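Local structure of polyketide Synthase III (4B0N) at residues P43-M48 against A248-K253; K156-S161 against A216-V221. The protein is a type III polyketide synthase, probably an acyltransferase, of a brown-algal route to phlorotannin monomers, and holds arachidonic acid in this crystal. All coordinates share one frame; numbering follows the deposited sequence.

Contact 1: P43-M48 against A248-K253; sequences PVIAGM and AAAVLK
Val251 O is approached by two groups of one short run of the facing strand: Ala46 N donates a hydrogen bond of 2.8 Å, and the CA-H of Ile45 makes a longer contact with the same oxygen. The Ala46 bond is bent, 148° at the hydrogen. The cause is a beta bulge. Ile45 pairs with Leu252 and Gly47 with Val251, which makes Ala46 an extra residue in 43-48, and its psi of -30° is far from extended. Within the bulge Val251 N also binds Gly47 O at 2.8 Å. Regular antiparallel pairing holds on either side, Met48 with Ala250 and Val44 with Lys253, the latter joined by two reciprocal backbone bonds.

On the face carrying Val44, the side chain of Lys253 runs beside that valine and points the same way. Its CG sits between the backbone N and the carbonyl carbon (chi1 62°), 3.6 Å from Val44 O. Beyond CG the chain is extended, which brings CE 3.9 Å from Val44 CB, while CD comes 4.0 Å from Ala46 CB. An alanine here, keeping only CB, would probably open a gap over Val44 CB and Ala46 CB at the bulge, where CG, CD and CE now pack.

On the opposite face Leu252 CD2 lies 4.2 Å from Ile45 CG1, the two side chains pointing the same way. Further along, the bend at chi3 of Met48 brings its CE 3.8 Å from Ala250 CB. Helix 196-210 packs on Leu252 and helix 369-385 on Met48. This bulged antiparallel pair belongs to the mixed five-stranded sheet of the N-terminal half of the thiolase fold, where 42-51 ends the strand order, though Pro43 also bonds Ile267, and 245-255 runs against the other four strands.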
loop_
_atom_site.group_PDB
_atom_site.type_symbol
_atom_site.label_atom_id
_atom_site.label_comp_id
_atom_site.label_asym_id
_atom_site.label_seq_id
_atom_site.Cartn_x
_atom_site.Cartn_y
_atom_site.Cartn_z
ATOM N N PRO A 43 -14.841 14.897 7.002
ATOM C CA PRO A 43 -13.423 14.809 7.352
ATOM C C PRO A 43 -12.728 16.167 7.279
ATOM O O PRO A 43 -12.892 16.901 6.300
ATOM C CB PRO A 43 -12.853 13.841 6.311
ATOM C CG PRO A 43 -13.781 13.917 5.158
ATOM C CD PRO A 43 -15.132 14.304 5.685
ATOM N N VAL A 44 -11.975 16.495 8.328
ATOM C CA VAL A 44 -11.247 17.763 8.408
ATOM C C VAL A 44 -9.789 17.517 8.778
ATOM O O VAL A 44 -9.490 16.688 9.643
ATOM C CB VAL A 44 -11.853 18.725 9.464
ATOM C CG1 VAL A 44 -11.201 20.098 9.366
ATOM C CG2 VAL A 44 -13.361 18.858 9.304
ATOM N N ILE A 45 -8.889 18.244 8.121
ATOM C CA ILE A 45 -7.478 18.261 8.499
ATOM C C ILE A 45 -7.318 19.101 9.769
ATOM O O ILE A 45 -7.442 20.330 9.736
ATOM C CB ILE A 45 -6.583 18.790 7.350
ATOM C CG1 ILE A 45 -6.676 17.860 6.134
ATOM C CG2 ILE A 45 -5.134 18.928 7.807
ATOM C CD1 ILE A 45 -6.306 18.509 4.818
ATOM N N ALA A 46 -7.065 18.422 10.886
ATOM C CA ALA A 46 -6.933 19.070 12.194
ATOM C C ALA A 46 -5.521 19.604 12.456
ATOM O O ALA A 46 -5.343 20.595 13.167
ATOM C CB ALA A 46 -7.359 18.115 13.302
ATOM N N GLY A 47 -4.523 18.942 11.879
ATOM C CA GLY A 47 -3.136 19.367 11.996
ATOM C C GLY A 47 -2.341 18.961 10.776
ATOM O O GLY A 47 -2.569 17.896 10.200
ATOM N N MET A 48 -1.407 19.817 10.380
ATOM C CA MET A 48 -0.561 19.556 9.222
ATOM C C MET A 48 0.864 20.032 9.486
ATOM O O MET A 48 1.076 21.090 10.081
ATOM C CB MET A 48 -1.143 20.239 7.979
ATOM C CG MET A 48 -0.368 20.003 6.691
ATOM S SD MET A 48 -1.341 20.325 5.208
ATOM C CE MET A 48 -2.171 18.749 5.018
ATOM N N ALA A 248 5.503 15.121 4.409
ATOM C CA ALA A 248 4.365 15.894 4.891
ATOM C C ALA A 248 3.357 14.981 5.567
ATOM O O ALA A 248 3.123 13.861 5.113
ATOM C CB ALA A 248 3.712 16.656 3.750
ATOM N N ALA A 249 2.767 15.466 6.654
ATOM C CA ALA A 249 1.798 14.685 7.416
ATOM C C ALA A 249 0.515 15.469 7.675
ATOM O O ALA A 249 0.512 16.702 7.675
ATOM C CB ALA A 249 2.410 14.208 8.724
ATOM N N ALA A 250 -0.573 14.736 7.890
ATOM C CA ALA A 250 -1.875 15.335 8.157
ATOM C C ALA A 250 -2.660 14.493 9.151
ATOM O O ALA A 250 -2.747 13.270 9.013
ATOM C CB ALA A 250 -2.661 15.502 6.864
ATOM N N VAL A 251 -3.214 15.153 10.162
ATOM C CA VAL A 251 -4.106 14.497 11.107
ATOM C C VAL A 251 -5.537 14.791 10.677
ATOM O O VAL A 251 -5.857 15.915 10.288
ATOM C CB VAL A 251 -3.875 14.968 12.557
ATOM C CG1 VAL A 251 -4.682 14.118 13.530
ATOM C CG2 VAL A 251 -2.397 14.909 12.910
ATOM N N LEU A 252 -6.388 13.773 10.739
ATOM C CA LEU A 252 -7.751 13.900 10.254
ATOM C C LEU A 252 -8.787 13.559 11.306
ATOM O O LEU A 252 -8.705 12.523 11.967
ATOM C CB LEU A 252 -7.945 13.056 8.996
ATOM C CG LEU A 252 -7.473 13.789 7.740
ATOM C CD1 LEU A 252 -6.507 12.947 6.928
ATOM C CD2 LEU A 252 -8.656 14.250 6.902
ATOM N N LYS A 253 -9.755 14.462 11.452
ATOM C CA LYS A 253 -10.887 14.286 12.356
ATOM C C LYS A 253 -12.202 14.219 11.578
ATOM O O LYS A 253 -12.280 14.673 10.435
ATOM C CB LYS A 253 -10.937 15.418 13.390
ATOM C CG LYS A 253 -11.121 16.810 12.804
ATOM C CD LYS A 253 -11.304 17.854 13.892
ATOM C CE LYS A 253 -11.352 19.252 13.295
ATOM N NZ LYS A 253 -11.607 20.292 14.329
#

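Contact 2: K156-S161 against A216-V221; sequences KLVVVS and ALMICV
Strands 156-161 and 216-221 run parallel, their segment axes 9° apart and 4.7 Å at closest approach, and five backbone hydrogen bonds alternate in direction from Leu217 N to Lys156 O at one end to Val221 N to Val160 O at the other. The register is unbroken: Lys156 stands beside Ala216, and each following residue up to Val160 beside the next one on the second strand, so like-facing side chains adjoin.

On one face Leu157 CD1 meets two side chains. Its CG is anti to the backbone N (chi1 175°), and chi2 of 60° then sets CD1 3.9 Å from Ile219 CD1 and 4.0 Å from Leu217 CD2; the Leu157 and Ile219 side chains cross obliquely.

The other face begins with Lys156 CB 3.7 Å from Ala216 CB. Past this methyl the extended lysine chain leads away from the second strand, and NZ hydrogen-bonds Asn203 O. Val158 CG1 is 4.3 Å from Met218 CG, and the Cys220 sulfur is 3.9 Å from both CB and CG1 of Val160.

At the C-terminal end Ser161 OG brings a side chain into the junction where the backbone pairing stops. Val221 O, 2.9 Å from OG, and Glu222 OE2 both lie within reach of its single hydroxyl proton, while Thr163 N is also hydrogen-bonded to OG, all in a buried setting.

Helix 196-210 packs on the face of Lys156 and Val160, with Tyr207 on Lys156, Ala196 on Val160, Phe201 on Met218 and Ala197 on Cys220. Helices 121-146 and 170-177 cover Ile219 through Val136, Ala140 and Leu174, and strand 185-190 continues the sheet beyond 156-161 by backbone bonds to Leu157, Val159 and Ser161.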
loop_
_atom_site.group_PDB
_atom_site.type_symbol
_atom_site.label_atom_id
_atom_site.label_comp_id
_atom_site.label_asym_id
_atom_site.label_seq_id
_atom_site.Cartn_x
_atom_site.Cartn_y
_atom_site.Cartn_z
ATOM N N LYS A 156 -5.429 5.520 13.901
ATOM C CA LYS A 156 -5.086 4.989 12.588
ATOM C C LYS A 156 -3.835 5.663 12.040
ATOM O O LYS A 156 -3.682 6.884 12.128
ATOM C CB LYS A 156 -6.251 5.179 11.615
ATOM C CG LYS A 156 -6.222 4.231 10.432
ATOM C CD LYS A 156 -6.916 4.817 9.219
ATOM C CE LYS A 156 -7.019 3.785 8.110
ATOM N NZ LYS A 156 -7.258 4.414 6.784
ATOM N N LEU A 157 -2.943 4.856 11.475
ATOM C CA LEU A 157 -1.711 5.352 10.872
ATOM C C LEU A 157 -1.595 4.872 9.431
ATOM O O LEU A 157 -1.682 3.675 9.154
ATOM C CB LEU A 157 -0.495 4.911 11.695
ATOM C CG LEU A 157 0.924 5.216 11.209
ATOM C CD1 LEU A 157 1.164 6.712 11.060
ATOM C CD2 LEU A 157 1.926 4.606 12.177
ATOM N N VAL A 158 -1.415 5.818 8.519
ATOM C CA VAL A 158 -1.261 5.501 7.111
ATOM C C VAL A 158 0.033 6.113 6.597
ATOM O O VAL A 158 0.195 7.338 6.609
ATOM C CB VAL A 158 -2.458 6.000 6.277
ATOM C CG1 VAL A 158 -2.228 5.739 4.796
ATOM C CG2 VAL A 158 -3.752 5.339 6.739
ATOM N N VAL A 159 0.956 5.254 6.167
ATOM C CA VAL A 159 2.215 5.693 5.565
ATOM C C VAL A 159 2.142 5.497 4.054
ATOM O O VAL A 159 1.640 4.481 3.573
ATOM C CB VAL A 159 3.431 4.941 6.156
ATOM C CG1 VAL A 159 4.721 5.332 5.445
ATOM C CG2 VAL A 159 3.551 5.205 7.651
ATOM N N VAL A 160 2.641 6.485 3.317
ATOM C CA VAL A 160 2.605 6.481 1.858
ATOM C C VAL A 160 4.007 6.718 1.294
ATOM O O VAL A 160 4.668 7.698 1.653
ATOM C CB VAL A 160 1.636 7.561 1.327
ATOM C CG1 VAL A 160 1.816 7.773 -0.168
ATOM C CG2 VAL A 160 0.193 7.197 1.643
ATOM N N SER A 161 4.456 5.818 0.418
ATOM C CA SER A 161 5.743 5.969 -0.263
ATOM C C SER A 161 5.859 5.094 -1.507
ATOM O O SER A 161 5.391 3.958 -1.523
ATOM C CB SER A 161 6.908 5.666 0.683
ATOM O OG SER A 161 8.129 6.143 0.144
ATOM N N ALA A 216 -7.076 9.976 12.778
ATOM C CA ALA A 216 -6.190 9.258 11.866
ATOM C C ALA A 216 -5.042 10.144 11.390
ATOM O O ALA A 216 -5.230 11.339 11.149
ATOM C CB ALA A 216 -6.977 8.725 10.677
ATOM N N LEU A 217 -3.861 9.544 11.252
ATOM C CA LEU A 217 -2.658 10.253 10.820
ATOM C C LEU A 217 -2.156 9.726 9.475
ATOM O O LEU A 217 -1.790 8.559 9.350
ATOM C CB LEU A 217 -1.567 10.144 11.897
ATOM C CG LEU A 217 -0.151 10.690 11.662
ATOM C CD1 LEU A 217 -0.141 12.200 11.460
ATOM C CD2 LEU A 217 0.754 10.300 12.822
ATOM N N MET A 218 -2.152 10.598 8.471
ATOM C CA MET A 218 -1.690 10.240 7.133
ATOM C C MET A 218 -0.355 10.919 6.853
ATOM O O MET A 218 -0.243 12.141 6.944
ATOM C CB MET A 218 -2.739 10.627 6.081
ATOM C CG MET A 218 -2.495 10.048 4.695
ATOM S SD MET A 218 -1.434 11.075 3.659
ATOM C CE MET A 218 -2.588 12.345 3.145
ATOM N N ILE A 219 0.655 10.117 6.522
ATOM C CA ILE A 219 2.010 10.627 6.310
ATOM C C ILE A 219 2.559 10.217 4.952
ATOM O O ILE A 219 2.645 9.029 4.638
ATOM C CB ILE A 219 2.993 10.156 7.408
ATOM C CG1 ILE A 219 2.392 10.367 8.800
ATOM C CG2 ILE A 219 4.324 10.888 7.280
ATOM C CD1 ILE A 219 3.215 9.795 9.933
ATOM N N CYS A 220 2.926 11.214 4.155
ATOM C CA CYS A 220 3.641 10.985 2.906
ATOM C C CYS A 220 5.127 11.240 3.098
ATOM O O CYS A 220 5.536 12.309 3.556
ATOM C CB CYS A 220 3.093 11.871 1.796
ATOM S SG CYS A 220 1.422 11.408 1.307
ATOM N N VAL A 221 5.925 10.237 2.760
ATOM C CA VAL A 221 7.368 10.338 2.862
ATOM C C VAL A 221 7.970 9.876 1.553
ATOM O O VAL A 221 7.512 8.898 0.959
ATOM C CB VAL A 221 7.928 9.514 4.046
ATOM C CG1 VAL A 221 7.589 8.033 3.901
ATOM C CG2 VAL A 221 9.430 9.722 4.193
#

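Overall arrangement
Contacts 1 and 2 are successive parts of one mixed sheet, their centres 10 Å apart. Strand 248-253 of contact 1 lies next to strand 216-221 of contact 2: Leu252 N is 2.7 Å from Ala216 O and Ala250 N is 2.8 Å from Met218 O, both probable hydrogen bonds. Along the chain, contact 2 is nested within the loop that contact 1 closes. Contact 2 lies near the ligands without evident direct contact: the Val159 side chain is about 5 Å from a malonic acid, probably from the crystallisation liquor, and that of Ser161 about 8 Å from arachidonic acid. No other protein chain of the assembly touches the segments of contact 1.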